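Local coordinates for uncharacterized protein YLR132C (Kluyveromyces marxianus, PDB 6PFQ) that is a Usb1-type enzyme of the 2H phosphodiesterase superfamily, probably acting as an exoribonuclease that trims the 3' end of U6 snRNA, at residues N8-L18 / P58-F69; A123-L131 / P147-V155. All coordinates share one frame; numbering follows the deposited sequence. Where two conformers were deposited one is given.

Contact 1 (8-18 / 58-69) closes before contact 2 (123-131 / 147-155) opens along the chain. The first pairs two strands of a four-stranded antiparallel sheet, 59-68 being an outermost strand and 9-16 its neighbour. The second sets helix 121-137 against the loop that enters strand 154-161 of the other sheet. Their centres lie about 12 Å apart and they touch: the L63 carbonyl meets L131, and those of S62 and S64 meet L153 and V148. H60 and S62 come from contact 1, N152 and H154 from contact 2, so the UMP site is assembled where the two sheets adjoin, as in other two-lobed 2H phosphodiesterases.

Contact 1 (N8-L18 / P58-F69); sequences NIGFLFLELRL and PLHVSLSETMMF
S64 OG fills a break in the strand pairing by accepting a hydrogen bond from L12 N at 2.9 Å, a task the backbone performs elsewhere. With chi1 at 70° the hydroxyl sits between the backbone N and the carbonyl carbon; S64 OG also donates to E65 O at 2.8 Å, so two bonds fix its rotation. The L12 carbonyl takes L63 N (L12 O to L63 N, 2.9 Å) and, weakly, S64 N. Across this interruption the register slips by two residues, separating the pairs of I9 and G10 with M68 and M67 from those running between F13-L16 and L59-S62.

F11 leans over the break. Its CG is anti to the backbone N (chi1 155°), which brings the ring edge against oxygens lying near its plane: F11 CD1 is 3.3 Å from S64 O, and F11 CZ is 3.5 Å from S62 OG. On the apolar face the side chains of L14 and L63 cross, L14 CD2 lying 3.7 Å from L63 CD1; L16 meets V61, L18 closes on L59, and V155 of strand 154-161 packs on L16, L59 and V61. At the far end, on the face of F13, H60 and S62, I9 and M68 lie alongside each other, I9 CD1 3.5 Å from M68 CG.

Antiparallel alternation thus sorts chemistry: V61 goes into the core while H60 and S62, both UMP-binding residues, share the other face. H60-V61-S62 is the first of the two H-x-S motifs characteristic of the 2H phosphodiesterase superfamily, H154-V155-S156 being the second.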
# COMPACT_ATOMS: atom_id res chain seq x y z
N ASN A 8 -16.33 -0.53 -14.51
CA ASN A 8 -15.33 0.22 -15.26
C ASN A 8 -14.23 0.81 -14.37
O ASN A 8 -13.64 1.83 -14.71
CB ASN A 8 -16.00 1.29 -16.13
CG ASN A 8 -16.92 0.64 -17.18
OD1 ASN A 8 -16.62 -0.44 -17.70
ND2 ASN A 8 -18.03 1.30 -17.51
N ILE A 9 -13.97 0.19 -13.22
CA ILE A 9 -12.94 0.65 -12.28
C ILE A 9 -11.76 -0.30 -12.42
O ILE A 9 -11.94 -1.52 -12.38
CB ILE A 9 -13.42 0.64 -10.82
CG1 ILE A 9 -14.67 1.50 -10.60
CG2 ILE A 9 -12.27 1.10 -9.90
CD1 ILE A 9 -14.52 2.95 -10.95
N GLY A 10 -10.55 0.25 -12.54
CA GLY A 10 -9.34 -0.57 -12.57
C GLY A 10 -8.31 -0.03 -11.61
O GLY A 10 -8.27 1.16 -11.31
N PHE A 11 -7.45 -0.93 -11.13
CA PHE A 11 -6.40 -0.56 -10.17
C PHE A 11 -5.31 -1.61 -10.26
O PHE A 11 -5.60 -2.80 -10.36
CB PHE A 11 -7.04 -0.45 -8.75
CG PHE A 11 -6.09 -0.66 -7.57
CD1 PHE A 11 -5.22 0.36 -7.16
CD2 PHE A 11 -6.15 -1.82 -6.81
CE1 PHE A 11 -4.37 0.19 -6.04
CE2 PHE A 11 -5.30 -2.01 -5.68
CZ PHE A 11 -4.42 -1.00 -5.29
N LEU A 12 -4.04 -1.17 -10.21
CA LEU A 12 -2.89 -2.05 -10.37
C LEU A 12 -2.13 -2.16 -9.06
O LEU A 12 -1.98 -1.16 -8.35
CB LEU A 12 -1.94 -1.50 -11.43
CG LEU A 12 -2.57 -1.78 -12.80
CD1 LEU A 12 -2.14 -0.72 -13.81
CD2 LEU A 12 -2.19 -3.19 -13.24
N PHE A 13 -1.61 -3.34 -8.74
CA PHE A 13 -0.88 -3.51 -7.49
C PHE A 13 0.03 -4.73 -7.57
O PHE A 13 -0.06 -5.53 -8.50
CB PHE A 13 -1.82 -3.65 -6.28
CG PHE A 13 -2.81 -4.79 -6.41
CD1 PHE A 13 -3.97 -4.66 -7.17
CD2 PHE A 13 -2.61 -5.98 -5.70
CE1 PHE A 13 -4.90 -5.72 -7.25
CE2 PHE A 13 -3.53 -7.03 -5.77
CZ PHE A 13 -4.67 -6.89 -6.52
N LEU A 14 0.97 -4.80 -6.62
CA LEU A 14 1.81 -5.97 -6.35
C LEU A 14 1.26 -6.67 -5.12
O LEU A 14 0.83 -6.02 -4.16
CB LEU A 14 3.28 -5.58 -6.04
CG LEU A 14 4.10 -4.79 -7.04
CD1 LEU A 14 5.50 -4.64 -6.57
CD2 LEU A 14 4.10 -5.55 -8.37
N GLU A 15 1.28 -7.99 -5.13
CA GLU A 15 0.81 -8.78 -3.99
C GLU A 15 2.00 -9.42 -3.30
O GLU A 15 2.87 -10.00 -3.97
CB GLU A 15 -0.17 -9.85 -4.49
CG GLU A 15 -0.64 -10.79 -3.46
CD GLU A 15 -1.54 -11.85 -4.08
OE1 GLU A 15 -2.75 -11.56 -4.24
OE2 GLU A 15 -1.02 -12.93 -4.42
N LEU A 16 2.05 -9.30 -1.96
CA LEU A 16 3.18 -9.74 -1.13
C LEU A 16 2.69 -10.79 -0.15
O LEU A 16 2.02 -10.47 0.85
CB LEU A 16 3.82 -8.57 -0.36
CG LEU A 16 4.07 -7.29 -1.16
CD1 LEU A 16 4.62 -6.23 -0.20
CD2 LEU A 16 5.09 -7.58 -2.29
N ARG A 17 2.99 -12.06 -0.41
CA ARG A 17 2.60 -13.12 0.50
C ARG A 17 3.73 -13.33 1.50
O ARG A 17 4.87 -13.53 1.10
CB ARG A 17 2.27 -14.40 -0.27
CG ARG A 17 1.06 -14.22 -1.23
CD ARG A 17 0.85 -15.44 -2.14
NE ARG A 17 0.96 -16.66 -1.36
CZ ARG A 17 -0.08 -17.25 -0.78
NH1 ARG A 17 -1.30 -16.74 -0.90
NH2 ARG A 17 0.09 -18.35 -0.06
N LEU A 18 3.41 -13.21 2.79
CA LEU A 18 4.40 -13.33 3.86
C LEU A 18 4.63 -14.78 4.23
O LEU A 18 3.69 -15.57 4.30
CB LEU A 18 3.96 -12.56 5.12
CG LEU A 18 4.18 -11.05 5.17
CD1 LEU A 18 3.46 -10.33 4.04
CD2 LEU A 18 3.76 -10.54 6.53
N PRO A 58 -2.38 -11.44 2.17
CA PRO A 58 -1.20 -10.81 1.57
C PRO A 58 -1.21 -9.32 1.86
O PRO A 58 -2.26 -8.70 1.99
CB PRO A 58 -1.36 -11.07 0.07
CG PRO A 58 -2.87 -11.28 -0.12
CD PRO A 58 -3.33 -11.95 1.16
N LEU A 59 -0.01 -8.74 1.86
CA LEU A 59 0.15 -7.29 1.80
C LEU A 59 0.24 -6.84 0.33
O LEU A 59 0.23 -7.66 -0.60
CB LEU A 59 1.38 -6.88 2.61
CG LEU A 59 1.33 -7.30 4.08
CD1 LEU A 59 2.55 -6.75 4.87
CD2 LEU A 59 0.03 -6.89 4.79
N HIS A 60 0.35 -5.53 0.12
CA HIS A 60 0.25 -4.97 -1.21
C HIS A 60 1.20 -3.80 -1.39
O HIS A 60 1.66 -3.19 -0.41
CB HIS A 60 -1.21 -4.55 -1.49
CG HIS A 60 -2.20 -5.65 -1.26
ND1 HIS A 60 -2.80 -5.87 -0.04
CD2 HIS A 60 -2.66 -6.62 -2.09
CE1 HIS A 60 -3.60 -6.91 -0.12
NE2 HIS A 60 -3.54 -7.38 -1.36
N VAL A 61 1.56 -3.52 -2.64
CA VAL A 61 2.06 -2.21 -3.06
C VAL A 61 1.09 -1.68 -4.11
O VAL A 61 0.96 -2.28 -5.18
CB VAL A 61 3.48 -2.26 -3.63
CG1 VAL A 61 3.93 -0.83 -4.06
CG2 VAL A 61 4.47 -2.90 -2.66
N SER A 62 0.42 -0.57 -3.82
CA SER A 62 -0.41 0.09 -4.84
C SER A 62 0.48 0.69 -5.92
O SER A 62 1.47 1.37 -5.63
CB SER A 62 -1.25 1.20 -4.21
OG SER A 62 -2.11 0.64 -3.25
N LEU A 63 0.10 0.47 -7.18
CA LEU A 63 0.84 0.96 -8.34
C LEU A 63 0.03 1.93 -9.19
O LEU A 63 0.59 2.54 -10.11
CB LEU A 63 1.28 -0.22 -9.23
CG LEU A 63 2.22 -1.21 -8.55
CD1 LEU A 63 2.48 -2.44 -9.49
CD2 LEU A 63 3.52 -0.53 -8.20
N SER A 64 -1.26 2.10 -8.90
CA SER A 64 -2.06 3.13 -9.56
C SER A 64 -3.07 3.67 -8.57
O SER A 64 -3.39 3.03 -7.56
CB SER A 64 -2.80 2.60 -10.80
OG SER A 64 -3.83 1.73 -10.38
N GLU A 65 -3.59 4.86 -8.89
CA GLU A 65 -4.81 5.35 -8.27
C GLU A 65 -5.99 4.45 -8.67
O GLU A 65 -5.84 3.51 -9.47
CB GLU A 65 -5.06 6.81 -8.68
CG GLU A 65 -5.14 7.01 -10.17
CD GLU A 65 -5.02 8.45 -10.62
OE1 GLU A 65 -4.11 9.18 -10.16
OE2 GLU A 65 -5.85 8.87 -11.46
N THR A 66 -7.15 4.69 -8.06
CA THR A 66 -8.39 4.05 -8.49
C THR A 66 -8.75 4.64 -9.84
O THR A 66 -9.08 5.83 -9.93
CB THR A 66 -9.51 4.27 -7.48
OG1 THR A 66 -9.19 3.59 -6.27
CG2 THR A 66 -10.81 3.72 -8.01
N MET A 67 -8.63 3.85 -10.90
CA MET A 67 -8.81 4.39 -12.24
C MET A 67 -10.26 4.23 -12.65
O MET A 67 -10.77 3.11 -12.72
CB MET A 67 -7.89 3.72 -13.26
CG MET A 67 -6.41 3.97 -12.94
SD MET A 67 -5.28 3.19 -14.15
CE MET A 67 -5.37 1.46 -13.68
N MET A 68 -10.93 5.34 -12.91
CA MET A 68 -12.33 5.28 -13.25
C MET A 68 -12.47 5.54 -14.74
O MET A 68 -12.48 6.69 -15.19
CB MET A 68 -13.09 6.28 -12.40
CG MET A 68 -12.78 6.01 -10.92
SD MET A 68 -13.82 6.98 -9.86
CE MET A 68 -12.80 7.04 -8.37
N PHE A 69 -12.64 4.46 -15.49
CA PHE A 69 -12.76 4.61 -16.93
C PHE A 69 -14.18 5.00 -17.31
O PHE A 69 -15.16 4.70 -16.60
CB PHE A 69 -12.37 3.31 -17.61
CG PHE A 69 -10.95 2.88 -17.31
CD1 PHE A 69 -9.88 3.36 -18.08
CD2 PHE A 69 -10.67 2.01 -16.27
CE1 PHE A 69 -8.57 2.95 -17.83
CE2 PHE A 69 -9.36 1.61 -16.01
CZ PHE A 69 -8.32 2.10 -16.78

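Contact 2 (A123-L131 / P147-V155); sequences ARGRLKPVL and PVGLNNLHV
R124 lies across the turn G149-N152 and L153 just after it, meeting them along almost its whole length. At the root, R124 CB touches L150 CD2 at 3.9 Å; next, R124 CG lies 3.9 Å from L153 CD1, the two side chains running antiparallel. The chain then runs extended from CG to NE, carrying R124 CD to within 3.2 Å of L150 O. NE turns to the carbonyl of L119 at the end of strand 112-119. The guanidinium is approached from two directions: L153 O stands 3.7 Å above the plane, over the centre of the R124 group, whereas L150 O lies at its edge. There R124 NH1 donates to L150 O (2.8 Å, 156° at the hydrogen), and the bond falls in the planes of both groups.

K128 and three leucines complete the interface. K128, bent at its last torsion (chi4 68°), lies nearly perpendicular to L150 and brings K128 NZ to 3.4 Å from L150 CD1. L131 CD1 presses on the backbone at G149 and L150, and both L127 and L131 reach L153 CD1 with their own CD1 atoms.

The segment gripped in this way is a type I turn, closed by the backbone bond from N152 N to G149 O. N152 staples it from within, taking G149 N on OD1 (2.9 Å) and giving ND2 to P147 O. The N152 carbonyl in turn receives H154 ND1 in a nearly straight bond (167°), and Y105 stacks on that ring. H154 NE2 is hydrogen-bonded to a glycerol, probably from the crystallisation liquor. The chemistry is consistent with a chain of positioning among UMP-binding residues: R124 holds the turn through the L150 carbonyl, the turn would orient N152, and the bond to N152 O would fix the H154 ring.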
# COMPACT_ATOMS: atom_id res chain seq x y z
N ALA A 123 13.97 -0.45 -5.10
CA ALA A 123 12.63 -0.93 -5.42
C ALA A 123 11.84 0.11 -6.21
O ALA A 123 11.18 -0.21 -7.20
CB ALA A 123 11.88 -1.33 -4.14
N ARG A 124 11.91 1.38 -5.80
CA ARG A 124 11.20 2.40 -6.56
C ARG A 124 11.76 2.52 -7.97
O ARG A 124 11.00 2.68 -8.93
CB ARG A 124 11.27 3.75 -5.85
CG ARG A 124 10.63 3.64 -4.43
CD ARG A 124 10.29 5.03 -3.85
NE ARG A 124 10.19 4.99 -2.38
CZ ARG A 124 9.63 5.96 -1.65
NH1 ARG A 124 9.02 7.00 -2.24
NH2 ARG A 124 9.65 5.87 -0.33
N GLY A 125 13.09 2.45 -8.09
CA GLY A 125 13.71 2.60 -9.40
C GLY A 125 13.27 1.52 -10.37
O GLY A 125 13.02 1.80 -11.54
N ARG A 126 13.16 0.28 -9.89
CA ARG A 126 12.71 -0.81 -10.76
C ARG A 126 11.23 -0.71 -11.10
O ARG A 126 10.81 -1.21 -12.14
CB ARG A 126 13.00 -2.16 -10.11
CG ARG A 126 14.49 -2.47 -9.99
CD ARG A 126 15.17 -2.45 -11.36
NE ARG A 126 16.44 -3.17 -11.30
CZ ARG A 126 17.52 -2.88 -12.02
NH1 ARG A 126 17.53 -1.86 -12.86
NH2 ARG A 126 18.61 -3.63 -11.89
N LEU A 127 10.43 -0.04 -10.27
CA LEU A 127 9.04 0.14 -10.60
C LEU A 127 8.79 1.37 -11.48
O LEU A 127 7.70 1.52 -12.04
CB LEU A 127 8.20 0.24 -9.30
CG LEU A 127 7.96 -1.11 -8.63
CD1 LEU A 127 7.37 -0.92 -7.25
CD2 LEU A 127 6.99 -1.93 -9.53
N LYS A 128 9.77 2.26 -11.60
CA LYS A 128 9.57 3.45 -12.43
C LYS A 128 9.05 3.13 -13.83
O LYS A 128 8.12 3.82 -14.28
CB LYS A 128 10.87 4.26 -12.52
CG LYS A 128 10.70 5.55 -13.28
CD LYS A 128 11.96 6.40 -13.17
CE LYS A 128 11.79 7.73 -13.89
NZ LYS A 128 10.79 8.60 -13.20
N PRO A 129 9.55 2.12 -14.55
CA PRO A 129 8.99 1.88 -15.89
C PRO A 129 7.55 1.40 -15.86
O PRO A 129 6.80 1.68 -16.79
CB PRO A 129 9.93 0.82 -16.50
CG PRO A 129 11.09 0.76 -15.61
CD PRO A 129 10.70 1.26 -14.27
N VAL A 130 7.14 0.70 -14.79
CA VAL A 130 5.74 0.32 -14.62
C VAL A 130 4.88 1.55 -14.38
O VAL A 130 3.85 1.74 -15.03
CB VAL A 130 5.60 -0.68 -13.45
CG1 VAL A 130 4.14 -1.02 -13.17
CG2 VAL A 130 6.43 -1.95 -13.72
N LEU A 131 5.28 2.42 -13.44
CA LEU A 131 4.50 3.63 -13.21
C LEU A 131 4.40 4.46 -14.48
O LEU A 131 3.36 5.08 -14.75
CB LEU A 131 5.12 4.44 -12.08
CG LEU A 131 5.07 3.74 -10.71
CD1 LEU A 131 5.54 4.76 -9.67
CD2 LEU A 131 3.69 3.26 -10.37
N PRO A 147 -3.08 10.48 -5.60
CA PRO A 147 -2.24 9.93 -6.67
C PRO A 147 -1.24 8.94 -6.11
O PRO A 147 -0.83 9.00 -4.95
CB PRO A 147 -1.54 11.17 -7.23
CG PRO A 147 -1.45 12.10 -6.06
CD PRO A 147 -2.67 11.84 -5.21
N VAL A 148 -0.89 7.97 -6.95
CA VAL A 148 0.15 7.01 -6.65
C VAL A 148 1.33 7.38 -7.51
O VAL A 148 1.16 7.60 -8.72
CB VAL A 148 -0.32 5.57 -6.92
CG1 VAL A 148 0.86 4.64 -6.91
CG2 VAL A 148 -1.38 5.17 -5.91
N GLY A 149 2.52 7.48 -6.92
CA GLY A 149 3.68 7.83 -7.70
C GLY A 149 4.96 7.41 -7.01
O GLY A 149 4.94 6.92 -5.88
N LEU A 150 6.08 7.66 -7.69
CA LEU A 150 7.38 7.28 -7.14
C LEU A 150 7.57 7.87 -5.75
O LEU A 150 8.18 7.24 -4.88
CB LEU A 150 8.52 7.75 -8.05
CG LEU A 150 8.90 6.83 -9.21
CD1 LEU A 150 9.98 7.47 -10.10
CD2 LEU A 150 9.36 5.47 -8.72
N ASN A 151 7.05 9.06 -5.52
CA ASN A 151 7.28 9.72 -4.25
C ASN A 151 6.56 9.05 -3.10
O ASN A 151 6.95 9.29 -1.95
CB ASN A 151 6.81 11.18 -4.34
CG ASN A 151 5.30 11.29 -4.49
OD1 ASN A 151 4.69 10.55 -5.26
ND2 ASN A 151 4.69 12.21 -3.74
N ASN A 152 5.52 8.23 -3.34
CA ASN A 152 4.80 7.69 -2.19
C ASN A 152 4.61 6.18 -2.25
O ASN A 152 3.80 5.66 -1.49
CB ASN A 152 3.43 8.37 -1.99
CG ASN A 152 2.52 8.29 -3.24
OD1 ASN A 152 2.54 7.29 -3.99
ND2 ASN A 152 1.70 9.33 -3.44
N LEU A 153 5.39 5.45 -3.06
CA LEU A 153 5.28 3.99 -3.03
C LEU A 153 5.55 3.49 -1.62
O LEU A 153 6.52 3.90 -1.00
CB LEU A 153 6.29 3.34 -3.97
CG LEU A 153 5.98 3.58 -5.47
CD1 LEU A 153 7.20 3.05 -6.29
CD2 LEU A 153 4.67 2.85 -5.84
N HIS A 154 4.70 2.57 -1.14
CA HIS A 154 4.84 2.09 0.23
C HIS A 154 4.19 0.72 0.38
O HIS A 154 3.44 0.28 -0.48
CB HIS A 154 4.19 3.07 1.22
CG HIS A 154 2.71 3.21 1.03
ND1 HIS A 154 2.15 4.02 0.06
CD2 HIS A 154 1.67 2.64 1.70
CE1 HIS A 154 0.82 3.96 0.15
NE2 HIS A 154 0.51 3.11 1.12
N VAL A 155 4.48 0.05 1.51
CA VAL A 155 3.69 -1.09 1.97
C VAL A 155 3.02 -0.70 3.28
O VAL A 155 3.71 -0.27 4.20
CB VAL A 155 4.57 -2.33 2.22
CG1 VAL A 155 3.71 -3.47 2.88
CG2 VAL A 155 5.27 -2.74 0.90